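PDB 1QWK: aldo-keto reductase family 1 member C1, which probably catalyses the NADPH-dependent reduction of aldehydes, including aldoses, as aldo-keto reductases do. Local coordinates for residues K81-E86 / L112-A117; V150-W155 / T169-S174. All coordinates share one frame; numbering follows the deposited sequence.

Contact 1: residues K81-E86 / L112-A117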
# COMPACT_ATOMS: atom_id res chain seq x y z
N LYS A 81 2.29 -5.96 -7.54
CA LYS A 81 1.37 -5.30 -8.45
C LYS A 81 1.83 -5.27 -9.90
O LYS A 81 3.02 -5.12 -10.19
CB LYS A 81 1.15 -3.86 -7.98
CG LYS A 81 1.03 -3.69 -6.48
CD LYS A 81 0.76 -2.24 -6.11
CE LYS A 81 1.03 -1.97 -4.64
NZ LYS A 81 2.49 -2.07 -4.33
N ALA A 82 0.87 -5.40 -10.81
CA ALA A 82 1.17 -5.37 -12.24
C ALA A 82 1.22 -3.92 -12.70
O ALA A 82 0.35 -3.13 -12.35
CB ALA A 82 0.08 -6.13 -13.02
N TRP A 83 2.24 -3.57 -13.48
CA TRP A 83 2.39 -2.20 -13.98
C TRP A 83 1.51 -1.99 -15.22
O TRP A 83 0.91 -2.93 -15.73
CB TRP A 83 3.86 -1.90 -14.29
CG TRP A 83 4.14 -0.45 -14.53
CD1 TRP A 83 4.85 0.08 -15.56
CD2 TRP A 83 3.68 0.66 -13.74
NE1 TRP A 83 4.86 1.45 -15.47
CE2 TRP A 83 4.15 1.84 -14.37
CE3 TRP A 83 2.91 0.77 -12.58
CZ2 TRP A 83 3.88 3.12 -13.86
CZ3 TRP A 83 2.64 2.05 -12.07
CH2 TRP A 83 3.12 3.20 -12.72
N THR A 84 1.45 -0.75 -15.70
CA THR A 84 0.61 -0.39 -16.84
C THR A 84 0.72 -1.22 -18.13
O THR A 84 -0.29 -1.46 -18.79
CB THR A 84 0.77 1.11 -17.18
OG1 THR A 84 2.15 1.41 -17.44
CG2 THR A 84 0.27 1.97 -16.03
N HIS A 85 1.93 -1.65 -18.48
CA HIS A 85 2.11 -2.43 -19.70
C HIS A 85 1.68 -3.89 -19.49
O HIS A 85 1.41 -4.60 -20.46
CB HIS A 85 3.57 -2.36 -20.16
CG HIS A 85 4.54 -2.95 -19.20
ND1 HIS A 85 4.64 -2.53 -17.89
CD2 HIS A 85 5.47 -3.93 -19.35
CE1 HIS A 85 5.59 -3.22 -17.28
NE2 HIS A 85 6.11 -4.08 -18.14
N GLU A 86 1.62 -4.32 -18.24
CA GLU A 86 1.23 -5.69 -17.94
C GLU A 86 -0.29 -5.82 -17.86
O GLU A 86 -0.83 -6.93 -17.84
CB GLU A 86 1.90 -6.13 -16.63
CG GLU A 86 3.42 -5.97 -16.69
CD GLU A 86 4.13 -6.31 -15.39
OE1 GLU A 86 3.78 -5.74 -14.34
OE2 GLU A 86 5.06 -7.15 -15.43
N LEU A 112 -2.26 -7.11 -7.35
CA LEU A 112 -3.06 -5.93 -7.69
C LEU A 112 -2.75 -5.27 -9.01
O LEU A 112 -1.63 -5.34 -9.50
CB LEU A 112 -2.87 -4.86 -6.61
CG LEU A 112 -2.95 -5.24 -5.13
CD1 LEU A 112 -2.60 -4.03 -4.28
CD2 LEU A 112 -4.34 -5.76 -4.80
N ALA A 113 -3.76 -4.63 -9.60
CA ALA A 113 -3.53 -3.86 -10.82
C ALA A 113 -3.01 -2.57 -10.17
O ALA A 113 -3.73 -1.93 -9.40
CB ALA A 113 -4.86 -3.61 -11.55
N HIS A 114 -1.77 -2.18 -10.47
CA HIS A 114 -1.16 -0.99 -9.86
C HIS A 114 -1.92 0.28 -10.21
O HIS A 114 -1.92 1.25 -9.45
CB HIS A 114 0.29 -0.87 -10.32
CG HIS A 114 1.20 -0.19 -9.34
ND1 HIS A 114 0.79 0.83 -8.52
CD2 HIS A 114 2.52 -0.36 -9.10
CE1 HIS A 114 1.82 1.27 -7.81
NE2 HIS A 114 2.88 0.56 -8.15
N MET A 115 -2.54 0.27 -11.38
CA MET A 115 -3.33 1.40 -11.89
C MET A 115 -4.47 0.81 -12.71
O MET A 115 -4.50 -0.40 -12.97
CB MET A 115 -2.48 2.27 -12.83
CG MET A 115 -1.23 2.90 -12.22
SD MET A 115 -1.63 4.32 -11.17
CE MET A 115 -0.20 4.30 -10.06
N PRO A 116 -5.43 1.65 -13.12
CA PRO A 116 -6.55 1.17 -13.93
C PRO A 116 -6.30 1.44 -15.42
O PRO A 116 -7.03 0.94 -16.28
CB PRO A 116 -7.72 1.98 -13.40
CG PRO A 116 -7.07 3.30 -13.11
CD PRO A 116 -5.77 2.91 -12.44
N ALA A 117 -5.25 2.21 -15.70
CA ALA A 117 -4.91 2.61 -17.07
C ALA A 117 -3.74 1.88 -17.73
O ALA A 117 -2.61 1.97 -17.26
CB ALA A 117 -4.64 4.11 -17.08
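At the C-terminal ends of two neighbouring parallel barrel strands, where a TIM barrel carries its active site, K81 lays its aliphatic chain on one face of the H114 ring. K81 CD sits over the centre of the H114 imidazole, 3.8 Å from the ring centroid and 6° off the ring normal, a CH-pi contact. W83 meets the opposite face of H114 with the edge of its six-membered ring. The two planes stand at 76°, and W83 CE3 comes 3.7 Å from H114 CD2. The imidazole is thus held between an aliphatic chain and an indole edge, which should limit its rotation. H114 CG is anti to the backbone N (chi1 -151°), which puts CG, and with it the start of the ring, between K81 and W83.

Two backbone bonds tie the strand ends. A82 N donates to L112 O at 2.8 Å, and H114 N donates to A82 O at 3.0 Å. Beyond the strands, M115 CG packs on W83 CZ3 at 4.0 Å. T84 CG2 lies 3.1 Å from A117 O, a buried carbonyl with no polar partner in the model. Within 81-86, W83 N donates to the anti lone pair of E86 OE1 at 2.8 Å, and OE1 is also bonded to S50 OG.

K81 NZ forms a salt bridge with D47 OD2, a bond to T48 O and a weak one to Y52 OH. Y52 is the predicted proton donor, K81 is predicted to lower its pKa, and H114 is predicted to bind substrate. The contact therefore brings together two residues of the predicted active site.

Helix 92-103 links strands 77-82 and 110-113 in a beta-alpha-beta unit. L112 and K81 reach Q175 of strand 173-177, while A113 packs on F138 of helix 131-143.

Contact 2: residues V150-W155 / T169-S174; sequences VGVSNW and TPVHNS
V150 and H172 make the close-packed end of this contact. H172 N donates to V150 O at 2.9 Å, with an N-H...O angle of 153°. The H172 side chain crosses that of V150 obliquely, with H172 CG anti to its own carbonyl carbon (chi1 -54°). Its CD2 comes 3.7 Å from V150 CG2, and V150 N lies at the ring edge, near the ring plane. P170 O sits over one face of the same ring. V150 CG2 also meets T169 CG2 at 4.0 Å, the two side chains crossing at about a right angle. H172 ND1 is bonded to S11 OG, so an alanine here would probably leave V150 CG2 less well covered and S11 without this partner.

The segments belong to the beta-alpha-beta unit of strand 150-153, helix 157-164 and strand 173-177, within the aldo-keto reductase barrel. The other backbone bond across the contact runs from V152 N to N173 O at 3.0 Å, with the donor tilted 20° from the carbonyl plane. V171 CG1 packs more loosely, 4.3 Å from V152 CG2.

Towards W155 the segments part, and one water bridges them. It accepts from W155 N at 2.9 Å and is hydrogen-bonded to S174 OG at 2.8 Å. S174 OG is also bonded to H187 NE2.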
# COMPACT_ATOMS: atom_id res chain seq x y z
N VAL A 150 -6.89 -11.19 -5.23
CA VAL A 150 -6.63 -10.19 -6.26
C VAL A 150 -7.32 -8.88 -5.93
O VAL A 150 -8.32 -8.85 -5.22
CB VAL A 150 -7.08 -10.68 -7.66
CG1 VAL A 150 -6.09 -11.71 -8.20
CG2 VAL A 150 -8.48 -11.27 -7.59
N GLY A 151 -6.77 -7.79 -6.45
CA GLY A 151 -7.35 -6.48 -6.18
C GLY A 151 -6.84 -5.39 -7.09
O GLY A 151 -6.20 -5.65 -8.11
N VAL A 152 -7.12 -4.15 -6.70
CA VAL A 152 -6.75 -3.00 -7.49
C VAL A 152 -6.12 -1.88 -6.67
O VAL A 152 -6.23 -1.86 -5.44
CB VAL A 152 -7.99 -2.45 -8.20
CG1 VAL A 152 -8.67 -3.56 -9.01
CG2 VAL A 152 -8.96 -1.89 -7.16
N SER A 153 -5.47 -0.95 -7.35
CA SER A 153 -4.85 0.19 -6.69
C SER A 153 -5.08 1.43 -7.55
O SER A 153 -4.95 1.38 -8.77
CB SER A 153 -3.35 -0.04 -6.50
OG SER A 153 -2.78 1.01 -5.72
N ASN A 154 -5.44 2.53 -6.90
CA ASN A 154 -5.67 3.79 -7.61
C ASN A 154 -6.86 3.75 -8.58
O ASN A 154 -6.87 4.47 -9.58
CB ASN A 154 -4.40 4.20 -8.37
CG ASN A 154 -3.20 4.32 -7.45
OD1 ASN A 154 -2.18 3.65 -7.64
ND2 ASN A 154 -3.31 5.17 -6.44
N TRP A 155 -7.84 2.91 -8.29
CA TRP A 155 -9.05 2.81 -9.09
C TRP A 155 -10.11 3.62 -8.36
O TRP A 155 -10.05 3.75 -7.13
CB TRP A 155 -9.53 1.36 -9.17
CG TRP A 155 -8.79 0.46 -10.12
CD1 TRP A 155 -7.44 0.42 -10.34
CD2 TRP A 155 -9.35 -0.59 -10.91
NE1 TRP A 155 -7.13 -0.59 -11.22
CE2 TRP A 155 -8.29 -1.23 -11.59
CE3 TRP A 155 -10.66 -1.06 -11.11
CZ2 TRP A 155 -8.49 -2.31 -12.45
CZ3 TRP A 155 -10.86 -2.15 -11.98
CH2 TRP A 155 -9.78 -2.76 -12.64
N THR A 169 -14.55 -13.27 -10.12
CA THR A 169 -13.94 -13.22 -8.79
C THR A 169 -14.10 -11.79 -8.25
O THR A 169 -13.82 -10.82 -8.95
CB THR A 169 -12.44 -13.58 -8.86
OG1 THR A 169 -12.30 -14.93 -9.32
CG2 THR A 169 -11.79 -13.45 -7.49
N PRO A 170 -14.58 -11.65 -7.01
CA PRO A 170 -14.75 -10.31 -6.43
C PRO A 170 -13.41 -9.62 -6.21
O PRO A 170 -12.36 -10.27 -6.14
CB PRO A 170 -15.45 -10.60 -5.11
CG PRO A 170 -16.27 -11.82 -5.42
CD PRO A 170 -15.28 -12.66 -6.21
N VAL A 171 -13.44 -8.29 -6.14
CA VAL A 171 -12.22 -7.53 -5.87
C VAL A 171 -12.02 -7.74 -4.37
O VAL A 171 -12.89 -7.40 -3.57
CB VAL A 171 -12.43 -6.03 -6.18
CG1 VAL A 171 -11.22 -5.23 -5.71
CG2 VAL A 171 -12.64 -5.84 -7.68
N HIS A 172 -10.87 -8.29 -3.97
CA HIS A 172 -10.62 -8.57 -2.55
C HIS A 172 -9.99 -7.41 -1.78
O HIS A 172 -10.14 -7.32 -0.56
CB HIS A 172 -9.69 -9.79 -2.39
CG HIS A 172 -10.16 -11.02 -3.11
ND1 HIS A 172 -11.38 -11.61 -2.86
CD2 HIS A 172 -9.55 -11.78 -4.04
CE1 HIS A 172 -11.50 -12.69 -3.61
NE2 HIS A 172 -10.41 -12.82 -4.34
N ASN A 173 -9.29 -6.53 -2.49
CA ASN A 173 -8.60 -5.41 -1.84
C ASN A 173 -8.44 -4.21 -2.76
O ASN A 173 -8.36 -4.35 -3.98
CB ASN A 173 -7.23 -5.90 -1.34
CG ASN A 173 -6.33 -4.77 -0.84
OD1 ASN A 173 -5.47 -4.27 -1.56
ND2 ASN A 173 -6.52 -4.38 0.42
N SER A 174 -8.42 -3.02 -2.16
CA SER A 174 -8.22 -1.77 -2.87
C SER A 174 -7.14 -1.01 -2.10
O SER A 174 -7.30 -0.74 -0.91
CB SER A 174 -9.50 -0.93 -2.90
OG SER A 174 -9.22 0.39 -3.35
O HOH W 1 -8.48 1.55 -5.81

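Overall arrangement
The two contacts lie side by side in the eight-stranded parallel barrel sheet, their centres about 11 Å apart. Along the chain they come in series: contact 1 pairs strands 77-82 and 110-113, and contact 2 pairs the next two of the sheet, 150-153 and 173-177. Strands 110-113 and 150-153 are neighbours, so the four strands run consecutively across the sheet. The contacts touch directly, with A113 N probably bonded to G151 O. A weak bond also joins W155 NE1 to M115 O. Contact 1 holds predicted active-site residues. Contact 2 continues the barrel wall beside it, with the N173 side chain about 8 Å from that of K81.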